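Long-range contact in peptidase, M20/M25/M40 family (Staphylococcus aureus, PDB 4EWT), which probably hydrolyses amide bonds of N-acyl substrates as an M20-family amidohydrolase holding two manganese ions: residues 345-357 against 366-378. Numbering follows the deposited sequence.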
loop_
_atom_site.group_PDB
_atom_site.type_symbol
_atom_site.label_atom_id
_atom_site.label_comp_id
_atom_site.label_asym_id
_atom_site.label_seq_id
_atom_site.Cartn_x
_atom_site.Cartn_y
_atom_site.Cartn_z
ATOM N N ALA A 345 43.336 1.059 3.540
ATOM C CA ALA A 345 42.723 1.907 4.546
ATOM C C ALA A 345 42.397 3.254 3.913
ATOM O O ALA A 345 43.257 3.907 3.313
ATOM C CB ALA A 345 43.646 2.091 5.728
ATOM N N PHE A 346 41.136 3.646 4.024
ATOM C CA PHE A 346 40.692 4.949 3.562
ATOM C C PHE A 346 40.369 5.711 4.821
ATOM O O PHE A 346 39.500 5.299 5.585
ATOM C CB PHE A 346 39.456 4.785 2.676
ATOM C CG PHE A 346 39.066 6.023 1.903
ATOM C CD1 PHE A 346 39.904 6.551 0.913
ATOM C CD2 PHE A 346 37.846 6.638 2.137
ATOM C CE1 PHE A 346 39.520 7.685 0.178
ATOM C CE2 PHE A 346 37.448 7.769 1.399
ATOM C CZ PHE A 346 38.291 8.286 0.424
ATOM N N ILE A 347 41.100 6.792 5.066
ATOM C CA ILE A 347 40.924 7.551 6.306
ATOM C C ILE A 347 40.491 8.990 6.025
ATOM O O ILE A 347 40.554 9.454 4.888
ATOM C CB ILE A 347 42.191 7.506 7.216
ATOM C CG1 ILE A 347 43.375 8.200 6.546
ATOM C CG2 ILE A 347 42.525 6.060 7.607
ATOM C CD1 ILE A 347 44.597 8.365 7.432
ATOM N N TYR A 348 40.047 9.688 7.062
ATOM C CA TYR A 348 39.478 11.007 6.889
ATOM C C TYR A 348 40.253 12.089 7.627
ATOM O O TYR A 348 40.739 11.866 8.738
ATOM C CB TYR A 348 38.032 11.025 7.376
ATOM C CG TYR A 348 37.142 9.939 6.818
ATOM C CD1 TYR A 348 36.842 9.881 5.456
ATOM C CD2 TYR A 348 36.576 8.986 7.659
ATOM C CE1 TYR A 348 36.001 8.898 4.944
ATOM C CE2 TYR A 348 35.728 7.998 7.159
ATOM C CZ TYR A 348 35.453 7.959 5.801
ATOM O OH TYR A 348 34.627 6.983 5.299
ATOM N N THR A 349 40.357 13.257 6.995
ATOM C CA THR A 349 40.907 14.445 7.638
ATOM C C THR A 349 39.790 15.465 7.903
ATOM O O THR A 349 39.135 15.942 6.969
ATOM C CB THR A 349 42.000 15.133 6.775
ATOM O OG1 THR A 349 43.044 14.204 6.455
ATOM C CG2 THR A 349 42.598 16.328 7.532
ATOM N N GLY A 350 39.589 15.808 9.172
ATOM C CA GLY A 350 38.604 16.824 9.528
ATOM C C GLY A 350 38.867 18.100 8.748
ATOM O O GLY A 350 40.001 18.592 8.703
ATOM N N ALA A 351 37.822 18.634 8.127
ATOM C CA ALA A 351 37.961 19.805 7.266
ATOM C C ALA A 351 36.832 20.832 7.432
ATOM O O ALA A 351 36.665 21.707 6.581
ATOM C CB ALA A 351 38.071 19.363 5.814
ATOM N N ALA A 352 36.068 20.726 8.518
ATOM C CA ALA A 352 34.982 21.675 8.799
ATOM C C ALA A 352 35.521 23.088 9.040
ATOM O O ALA A 352 36.442 23.281 9.834
ATOM C CB ALA A 352 34.145 21.210 9.987
ATOM N N VAL A 353 34.944 24.062 8.339
ATOM C CA VAL A 353 35.353 25.465 8.452
ATOM C C VAL A 353 35.173 25.986 9.880
ATOM O O VAL A 353 34.253 25.568 10.586
ATOM C CB VAL A 353 34.601 26.374 7.436
ATOM C CG1 VAL A 353 35.087 26.112 6.013
ATOM C CG2 VAL A 353 33.085 26.178 7.529
ATOM N N GLU A 354 36.065 26.881 10.301
ATOM C CA GLU A 354 36.070 27.398 11.675
ATOM C C GLU A 354 34.865 28.292 11.945
ATOM O O GLU A 354 34.121 28.068 12.901
ATOM C CB GLU A 354 37.369 28.162 11.986
ATOM C CG GLU A 354 38.618 27.689 11.238
ATOM C CD GLU A 354 39.109 26.301 11.648
ATOM O OE1 GLU A 354 40.213 25.919 11.201
ATOM O OE2 GLU A 354 38.408 25.592 12.403
ATOM N N ASN A 355 34.586 29.155 10.994
ATOM C CA ASN A 355 33.520 30.126 11.095
ATOM C C ASN A 355 32.601 30.050 9.907
ATOM O O ASN A 355 32.975 29.621 8.854
ATOM C CB ASN A 355 34.107 31.540 11.166
ATOM C CG ASN A 355 34.762 31.848 12.508
ATOM O OD1 ASN A 355 34.095 32.254 13.460
ATOM N ND2 ASN A 355 36.075 31.651 12.589
ATOM N N GLY A 356 31.388 30.508 10.067
ATOM C CA GLY A 356 30.407 30.368 8.992
ATOM C C GLY A 356 29.711 29.020 8.936
ATOM O O GLY A 356 30.014 28.113 9.716
ATOM N N GLU A 357 28.772 28.897 8.000
ATOM C CA GLU A 357 27.995 27.673 7.806
ATOM C C GLU A 357 28.868 26.486 7.402
ATOM O O GLU A 357 29.859 26.647 6.690
ATOM C CB GLU A 357 26.911 27.903 6.773
ATOM N N PHE A 366 29.864 24.243 -0.620
ATOM C CA PHE A 366 30.907 23.388 -0.039
ATOM C C PHE A 366 32.214 24.143 0.195
ATOM O O PHE A 366 32.726 24.803 -0.716
ATOM C CB PHE A 366 31.150 22.181 -0.958
ATOM C CG PHE A 366 32.312 21.312 -0.554
ATOM C CD1 PHE A 366 32.146 20.296 0.381
ATOM C CD2 PHE A 366 33.568 21.495 -1.129
ATOM C CE1 PHE A 366 33.216 19.483 0.750
ATOM C CE2 PHE A 366 34.643 20.686 -0.765
ATOM C CZ PHE A 366 34.461 19.676 0.176
ATOM N N ASN A 367 32.738 24.047 1.416
ATOM C CA ASN A 367 34.030 24.649 1.769
ATOM C C ASN A 367 34.715 23.901 2.908
ATOM O O ASN A 367 34.054 23.350 3.795
ATOM C CB ASN A 367 33.877 26.133 2.130
ATOM C CG ASN A 367 35.168 26.936 1.932
ATOM O OD1 ASN A 367 36.274 26.388 1.865
ATOM N ND2 ASN A 367 35.022 28.251 1.841
ATOM N N ILE A 368 36.045 23.892 2.869
ATOM C CA ILE A 368 36.856 23.209 3.866
ATOM C C ILE A 368 37.853 24.161 4.552
ATOM O O ILE A 368 38.237 25.185 3.980
ATOM C CB ILE A 368 37.623 22.018 3.231
ATOM C CG1 ILE A 368 38.479 22.498 2.045
ATOM C CG2 ILE A 368 36.644 20.919 2.808
ATOM C CD1 ILE A 368 39.227 21.403 1.293
ATOM N N SER A 369 38.239 23.834 5.762
ATOM C CA SER A 369 39.344 24.465 6.381
ATOM C C SER A 369 40.607 24.028 5.663
ATOM O O SER A 369 40.840 22.857 5.495
ATOM C CB SER A 369 39.426 24.041 7.807
ATOM O OG SER A 369 40.766 24.056 8.170
ATOM N N GLU A 370 41.419 24.991 5.246
ATOM C CA GLU A 370 42.589 24.703 4.418
ATOM C C GLU A 370 43.756 24.109 5.200
ATOM O O GLU A 370 44.777 23.730 4.609
ATOM C CB GLU A 370 43.023 25.944 3.626
ATOM C CG GLU A 370 42.173 26.182 2.379
ATOM C CD GLU A 370 42.618 27.384 1.565
ATOM O OE1 GLU A 370 42.794 28.474 2.146
ATOM O OE2 GLU A 370 42.780 27.240 0.335
ATOM N N LYS A 371 43.604 24.009 6.520
ATOM C CA LYS A 371 44.627 23.364 7.333
ATOM C C LYS A 371 44.459 21.845 7.382
ATOM O O LYS A 371 45.232 21.152 8.046
ATOM C CB LYS A 371 44.718 23.984 8.730
ATOM C CG LYS A 371 43.534 23.739 9.630
ATOM C CD LYS A 371 43.587 24.676 10.836
ATOM C CE LYS A 371 43.317 26.121 10.443
ATOM N NZ LYS A 371 43.681 27.072 11.540
ATOM N N SER A 372 43.448 21.341 6.668
ATOM C CA SER A 372 43.329 19.912 6.395
ATOM C C SER A 372 44.429 19.454 5.439
ATOM O O SER A 372 44.781 18.273 5.426
ATOM C CB SER A 372 41.962 19.589 5.790
ATOM O OG SER A 372 41.758 20.284 4.568
ATOM N N LEU A 373 44.962 20.386 4.641
ATOM C CA LEU A 373 46.018 20.069 3.665
ATOM C C LEU A 373 47.276 19.542 4.348
ATOM O O LEU A 373 47.760 18.453 4.032
ATOM C CB LEU A 373 46.368 21.287 2.797
ATOM C CG LEU A 373 45.375 21.760 1.729
ATOM C CD1 LEU A 373 45.715 23.159 1.265
ATOM C CD2 LEU A 373 45.338 20.822 0.538
ATOM N N LEU A 374 47.788 20.322 5.294
ATOM C CA LEU A 374 49.014 19.980 6.012
ATOM C C LEU A 374 48.837 18.707 6.844
ATOM O O LEU A 374 49.710 17.832 6.844
ATOM C CB LEU A 374 49.470 21.166 6.877
ATOM C CG LEU A 374 50.709 21.031 7.770
ATOM C CD1 LEU A 374 51.943 20.613 6.976
ATOM C CD2 LEU A 374 50.962 22.326 8.536
ATOM N N ILE A 375 47.699 18.610 7.530
ATOM C CA ILE A 375 47.377 17.447 8.358
ATOM C C ILE A 375 47.344 16.155 7.538
ATOM O O ILE A 375 47.815 15.118 7.997
ATOM C CB ILE A 375 46.040 17.640 9.119
ATOM C CG1 ILE A 375 46.178 18.751 10.164
ATOM C CG2 ILE A 375 45.588 16.338 9.789
ATOM C CD1 ILE A 375 44.840 19.163 10.807
ATOM N N SER A 376 46.801 16.229 6.323
ATOM C CA SER A 376 46.760 15.080 5.420
ATOM C C SER A 376 48.167 14.628 5.019
ATOM O O SER A 376 48.491 13.438 5.082
ATOM C CB SER A 376 45.927 15.406 4.181
ATOM O OG SER A 376 44.583 15.663 4.548
ATOM N N ALA A 377 49.001 15.584 4.621
ATOM C CA ALA A 377 50.381 15.287 4.241
ATOM C C ALA A 377 51.174 14.691 5.402
ATOM O O ALA A 377 51.861 13.684 5.230
ATOM C CB ALA A 377 51.068 16.533 3.687
ATOM N N GLU A 378 51.056 15.304 6.581
ATOM C CA GLU A 378 51.748 14.827 7.786
ATOM C C GLU A 378 51.334 13.403 8.137
ATOM O O GLU A 378 52.185 12.557 8.421
ATOM C CB GLU A 378 51.500 15.764 8.976
ATOM C CG GLU A 378 52.341 17.044 8.970
ATOM C CD GLU A 378 51.918 18.039 10.050
ATOM O OE1 GLU A 378 50.928 17.774 10.768
ATOM O OE2 GLU A 378 52.571 19.096 10.179
HETATM O O HOH W 1 32.829 22.894 6.381
#
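Ser376 OG accepts a hydrogen bond from Thr349 OG1 at 2.9 Å and donates one to Ser372 O one helical turn back, a chain of two bonds that ties strand 344-350 of the central mixed sheet to helix 372-386, which packs on that sheet in the alpha/beta metal-binding domain of this M20 family enzyme. Strand and helix run roughly antiparallel, their axes 8.3 Å apart. Ser372 O is gripped twice, by Ser376 N and Ser376 OG from opposite faces of its carbonyl plane. Thr349 OG1 sits beside the backbone N (chi1 -56°) and CG2 anti to it, which sets the methyl of Thr349 against Ile375 CG2 at 3.7 Å and near Ser372 O while the hydroxyl bonds the serine. Tyr111 of helix 105-120 also touches Ser376, and Val163 of the neighbouring strand touches Thr349. Farther along, Ala351 O receives Ser369 N at 2.8 Å, the donor standing well above the carbonyl plane, and also meets the CA-H of Ile368. Ala351 CB lies on Ile368 CG2, the branch directed anti to its own carbonyl carbon; Ala107 also touches Ile368. Ser369 begins a type I turn into the helix: its OG caps Lys371 N, and its O accepts both Ser372 N and Ser372 OG, the hydroxyl arriving almost in line with the carbonyl bond. Val353 CG1 touches Asn367 O and Ile368 C, and a water accepts from Val353 N and donates to Asn367 O. The side chain of Ile368 is about 10 Å from a bound manganese ion. On the solvent side the bent Glu354 chain brings OE1 within 3.2 Å of Lys371 CE. A long salt bridge of 3.7 Å joins Glu354 OE1 to Lys371 NZ.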